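Side-chain contacts in alanine racemase 1 (Caldanaerobacter subterraneus subsp. tengcongensis MB4, PDB 4Y2W), which belongs to the alanine racemase family, pairing an N-terminal TIM-barrel domain with a C-terminal domain built mainly of beta strands: residues Ser49-Ala52 and Lys53-Lys57; Ser192-Lys196 and Lys197-Ile201. The protein carries 1 engineered substitution. One frame throughout, in Å; residues are numbered along the deposited sequence.

Contact 1 (Ser49-Ala52 and Lys53-Lys57)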
loop_
_atom_site.group_PDB
_atom_site.type_symbol
_atom_site.label_atom_id
_atom_site.label_comp_id
_atom_site.label_asym_id
_atom_site.label_seq_id
_atom_site.Cartn_x
_atom_site.Cartn_y
_atom_site.Cartn_z
ATOM N N SER A 49 7.815 3.276 14.127
ATOM C CA SER A 49 8.788 4.079 14.869
ATOM C C SER A 49 8.133 4.868 15.992
ATOM O O SER A 49 8.455 4.672 17.161
ATOM C CB SER A 49 9.528 5.039 13.936
ATOM O OG SER A 49 10.394 4.324 13.072
ATOM N N TYR A 50 7.206 5.748 15.630
ATOM C CA TYR A 50 6.570 6.632 16.607
ATOM C C TYR A 50 5.654 5.872 17.571
ATOM O O TYR A 50 5.665 6.135 18.774
ATOM C CB TYR A 50 5.812 7.769 15.906
ATOM C CG TYR A 50 6.665 8.998 15.653
ATOM C CD1 TYR A 50 7.423 9.121 14.491
ATOM C CD2 TYR A 50 6.721 10.036 16.585
ATOM C CE1 TYR A 50 8.207 10.240 14.263
ATOM C CE2 TYR A 50 7.499 11.158 16.365
ATOM C CZ TYR A 50 8.242 11.256 15.201
ATOM O OH TYR A 50 9.015 12.372 14.977
ATOM N N VAL A 51 4.877 4.929 17.046
ATOM C CA VAL A 51 3.964 4.134 17.872
ATOM C C VAL A 51 4.739 3.309 18.903
ATOM O O VAL A 51 4.352 3.245 20.069
ATOM C CB VAL A 51 3.077 3.213 17.007
ATOM C CG1 VAL A 51 2.333 2.193 17.860
ATOM C CG2 VAL A 51 2.088 4.041 16.202
ATOM N N ALA A 52 5.832 2.689 18.472
ATOM C CA ALA A 52 6.678 1.910 19.373
ATOM C C ALA A 52 7.338 2.812 20.409
ATOM O O ALA A 52 7.394 2.472 21.589
ATOM C CB ALA A 52 7.734 1.147 18.589
ATOM N N LYS A 53 7.834 3.960 19.957
ATOM C CA LYS A 53 8.468 4.936 20.842
ATOM C C LYS A 53 7.526 5.304 21.986
ATOM O O LYS A 53 7.922 5.274 23.150
ATOM C CB LYS A 53 8.870 6.198 20.061
ATOM C CG LYS A 53 9.713 7.202 20.848
ATOM C CD LYS A 53 9.420 8.644 20.431
ATOM C CE LYS A 53 10.151 9.671 21.293
ATOM N NZ LYS A 53 11.468 10.070 20.719
ATOM N N PHE A 54 6.281 5.628 21.652
ATOM C CA PHE A 54 5.324 6.112 22.648
ATOM C C PHE A 54 4.704 5.009 23.512
ATOM O O PHE A 54 4.327 5.267 24.659
ATOM C CB PHE A 54 4.248 6.986 21.989
ATOM C CG PHE A 54 4.639 8.433 21.900
ATOM C CD1 PHE A 54 5.609 8.849 20.999
ATOM C CD2 PHE A 54 4.072 9.374 22.750
ATOM C CE1 PHE A 54 5.989 10.181 20.933
ATOM C CE2 PHE A 54 4.448 10.707 22.688
ATOM C CZ PHE A 54 5.409 11.111 21.780
ATOM N N LEU A 55 4.604 3.792 22.982
ATOM C CA LEU A 55 4.169 2.647 23.790
ATOM C C LEU A 55 5.286 2.176 24.732
ATOM O O LEU A 55 5.011 1.674 25.826
ATOM C CB LEU A 55 3.687 1.497 22.900
ATOM C CG LEU A 55 2.367 1.730 22.157
ATOM C CD1 LEU A 55 2.087 0.578 21.204
ATOM C CD2 LEU A 55 1.204 1.916 23.119
ATOM N N GLU A 56 6.540 2.349 24.313
ATOM C CA GLU A 56 7.688 2.070 25.179
ATOM C C GLU A 56 7.723 3.013 26.389
ATOM O O GLU A 56 8.050 2.579 27.493
ATOM C CB GLU A 56 8.999 2.165 24.393
ATOM C CG GLU A 56 10.239 1.816 25.203
ATOM C CD GLU A 56 11.506 1.807 24.366
ATOM O OE1 GLU A 56 11.726 2.774 23.606
ATOM O OE2 GLU A 56 12.290 0.840 24.474
ATOM N N LYS A 57 7.394 4.291 26.181
ATOM C CA LYS A 57 7.263 5.249 27.288
ATOM C C LYS A 57 6.145 4.819 28.240
ATOM O O LYS A 57 6.264 4.961 29.458
ATOM C CB LYS A 57 6.949 6.663 26.778
ATOM C CG LYS A 57 8.051 7.355 25.983
ATOM C CD LYS A 57 7.547 8.695 25.445
ATOM C CE LYS A 57 8.435 9.283 24.355
ATOM N NZ LYS A 57 9.548 10.124 24.880
#
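Four consecutive i to i+4 backbone bonds, K53 N to S49 O, F54 N to Y50 O, L55 N to V51 O and E56 N to A52 O, tie S49-A52 to K53-K57 as successive turns of one alpha helix, and they are close to uniform, with N-H...O angles all above 150°. On the buried flank V51 and L55 run alongside each other, one turn apart, V51 CG1 resting 3.7 Å from L55 CD1. That branch reaches forward because CG1 stands anti to the backbone N (chi1 169°). The next flank is aromatic: F54 CE1 approaches the rim of the Y50 ring, roughly level with it, at 4.4 Å from Y50 CD2, a loose apolar touch. Y50 O in turn lies at the edge of the F54 ring, 3.5 Å from F54 CD1, while K57 CE sits 4.2 Å above the plane over the ring centre. E56 extends from the helix, and its OE2 accepts hydrogen bonds from the backbone N atoms of K80 and T81. Helix 48-58 is one of the helices packed outside the parallel strands of the TIM barrel, here with A52 and L55 against F63 of strand 62-65; V51 and L55 pack on I18 of helix 15-28, and the two rings lie toward strand 372-376, Y50 stacking with Y374 and F54 meeting the ring of Y376.

Contact 2 (Ser192-Lys196 and Lys197-Ile201); sequences SSLEK and KRLKI
E195 and K200 form a salt bridge across the end of helix 177-195, with E195 OE1 3.3 Å from K200 NZ, where a Schellman motif turns the chain out of the helix. The two side chains cross at about a right angle, and their aliphatic parts also touch: K200 CD lies 3.5 Å from E195 CG, the aliphatic part of the lysine running over the stem of the glutamate. K200 gets there by bending, at chi2 (-53°) and again at chi4. The motif itself rests on weak backbone bonds. L199 N reaches back to L194 O at 3.3 Å, and R198 N bonds to E195 O at 3.1 Å, closing a type I turn from E195 to R198. R198 is the C' residue, whose positive phi (62°) lets the chain leave the helix. L194 O takes a further weak bond from K197 N at 3.0 Å, so two N-H groups share this one carbonyl. On the side toward helix 144-155, L194 and L199 are aligned flank to flank, and both pack on I151 of that helix, which L199 also touches at A155 and K197 at L152. I201, in the loop before strand 203-208, extends the apolar packing, its CD1 4.4 Å from L194 CD1. Between the leucines themselves the nearest approach joins the two CD2 methyls, 4.2 Å apart.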
loop_
_atom_site.group_PDB
_atom_site.type_symbol
_atom_site.label_atom_id
_atom_site.label_comp_id
_atom_site.label_asym_id
_atom_site.label_seq_id
_atom_site.Cartn_x
_atom_site.Cartn_y
_atom_site.Cartn_z
ATOM N N SER A 192 0.714 -29.077 30.309
ATOM C CA SER A 192 0.681 -30.018 31.432
ATOM C C SER A 192 1.677 -31.155 31.228
ATOM O O SER A 192 2.401 -31.529 32.149
ATOM C CB SER A 192 -0.724 -30.601 31.616
ATOM O OG SER A 192 -1.592 -29.658 32.211
ATOM N N SER A 193 1.710 -31.696 30.015
ATOM C CA SER A 193 2.633 -32.773 29.685
ATOM C C SER A 193 4.090 -32.315 29.807
ATOM O O SER A 193 4.945 -33.076 30.265
ATOM C CB SER A 193 2.355 -33.299 28.275
ATOM O OG SER A 193 2.865 -34.608 28.125
ATOM N N LEU A 194 4.359 -31.074 29.403
ATOM C CA LEU A 194 5.701 -30.487 29.511
ATOM C C LEU A 194 6.080 -30.159 30.952
ATOM O O LEU A 194 7.225 -30.366 31.355
ATOM C CB LEU A 194 5.816 -29.217 28.663
ATOM C CG LEU A 194 5.803 -29.377 27.142
ATOM C CD1 LEU A 194 5.698 -28.007 26.487
ATOM C CD2 LEU A 194 7.031 -30.122 26.642
ATOM N N GLU A 195 5.128 -29.639 31.722
ATOM C CA GLU A 195 5.367 -29.335 33.133
ATOM C C GLU A 195 5.596 -30.604 33.959
ATOM O O GLU A 195 6.269 -30.560 34.986
ATOM C CB GLU A 195 4.221 -28.508 33.727
ATOM C CG GLU A 195 4.181 -27.062 33.235
ATOM C CD GLU A 195 3.402 -26.127 34.152
ATOM O OE1 GLU A 195 3.405 -26.336 35.385
ATOM O OE2 GLU A 195 2.793 -25.165 33.640
ATOM N N LYS A 196 5.038 -31.727 33.501
ATOM C CA LYS A 196 5.292 -33.038 34.113
ATOM C C LYS A 196 6.713 -33.533 33.837
ATOM O O LYS A 196 7.227 -34.378 34.571
ATOM C CB LYS A 196 4.272 -34.078 33.631
ATOM C CG LYS A 196 2.916 -33.961 34.309
ATOM C CD LYS A 196 1.828 -34.707 33.549
ATOM C CE LYS A 196 0.459 -34.439 34.158
ATOM N NZ LYS A 196 -0.655 -34.922 33.299
ATOM N N LYS A 197 7.334 -33.013 32.778
ATOM C CA LYS A 197 8.751 -33.256 32.500
ATOM C C LYS A 197 9.639 -32.125 33.042
ATOM O O LYS A 197 10.737 -31.903 32.540
ATOM C CB LYS A 197 8.970 -33.431 30.994
ATOM C CG LYS A 197 8.124 -34.530 30.364
ATOM C CD LYS A 197 8.668 -35.921 30.667
ATOM C CE LYS A 197 7.586 -36.990 30.563
ATOM N NZ LYS A 197 6.805 -36.919 29.294
ATOM N N ARG A 198 9.154 -31.422 34.068
ATOM C CA ARG A 198 9.929 -30.410 34.800
ATOM C C ARG A 198 10.362 -29.228 33.930
ATOM O O ARG A 198 11.498 -28.755 34.028
ATOM C CB ARG A 198 11.147 -31.053 35.486
ATOM C CG ARG A 198 10.847 -32.341 36.248
ATOM C CD ARG A 198 9.796 -32.154 37.336
ATOM N NE ARG A 198 10.244 -31.252 38.395
ATOM C CZ ARG A 198 11.051 -31.592 39.401
ATOM N NH1 ARG A 198 11.530 -32.829 39.510
ATOM N NH2 ARG A 198 11.387 -30.681 40.309
ATOM N N LEU A 199 9.441 -28.745 33.099
ATOM C CA LEU A 199 9.707 -27.636 32.185
ATOM C C LEU A 199 8.633 -26.555 32.305
ATOM O O LEU A 199 7.541 -26.688 31.751
ATOM C CB LEU A 199 9.777 -28.153 30.748
ATOM C CG LEU A 199 10.096 -27.127 29.662
ATOM C CD1 LEU A 199 11.447 -26.473 29.913
ATOM C CD2 LEU A 199 10.059 -27.795 28.298
ATOM N N LYS A 200 8.956 -25.488 33.034
ATOM C CA LYS A 200 8.051 -24.357 33.211
ATOM C C LYS A 200 8.461 -23.227 32.277
ATOM O O LYS A 200 9.459 -22.546 32.522
ATOM C CB LYS A 200 8.077 -23.864 34.663
ATOM C CG LYS A 200 7.875 -24.947 35.713
ATOM C CD LYS A 200 6.619 -25.772 35.457
ATOM C CE LYS A 200 6.309 -26.716 36.612
ATOM N NZ LYS A 200 5.707 -26.013 37.779
ATOM N N ILE A 201 7.696 -23.036 31.204
ATOM C CA ILE A 201 7.949 -21.946 30.262
ATOM C C ILE A 201 7.229 -20.690 30.770
ATOM O O ILE A 201 6.002 -20.685 30.870
ATOM C CB ILE A 201 7.481 -22.308 28.838
ATOM C CG1 ILE A 201 8.170 -23.596 28.371
ATOM C CG2 ILE A 201 7.786 -21.173 27.869
ATOM C CD1 ILE A 201 7.721 -24.091 27.014
#

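In the fold
Both contacts are local and belong to the N-terminal barrel domain, but they lie on different helices and do not touch, their centres being 35 Å apart. Contact 1 is the more central, its centre about 14 Å from that of the chain, and sits inside a continuous helix between barrel strand 62-65, helix 15-28 and the C-terminal strands. Contact 2, with its centre about 34 Å from that of the chain, is peripheral: four of its nine touching residues are exposed, against one of eight in contact 1. Chemistry follows place. Regular helical bonds and apolar or aromatic packing dominate 49-57, whereas 192-201 combines weak helix-ending bonds and a salt bridge with a small leucine and isoleucine patch.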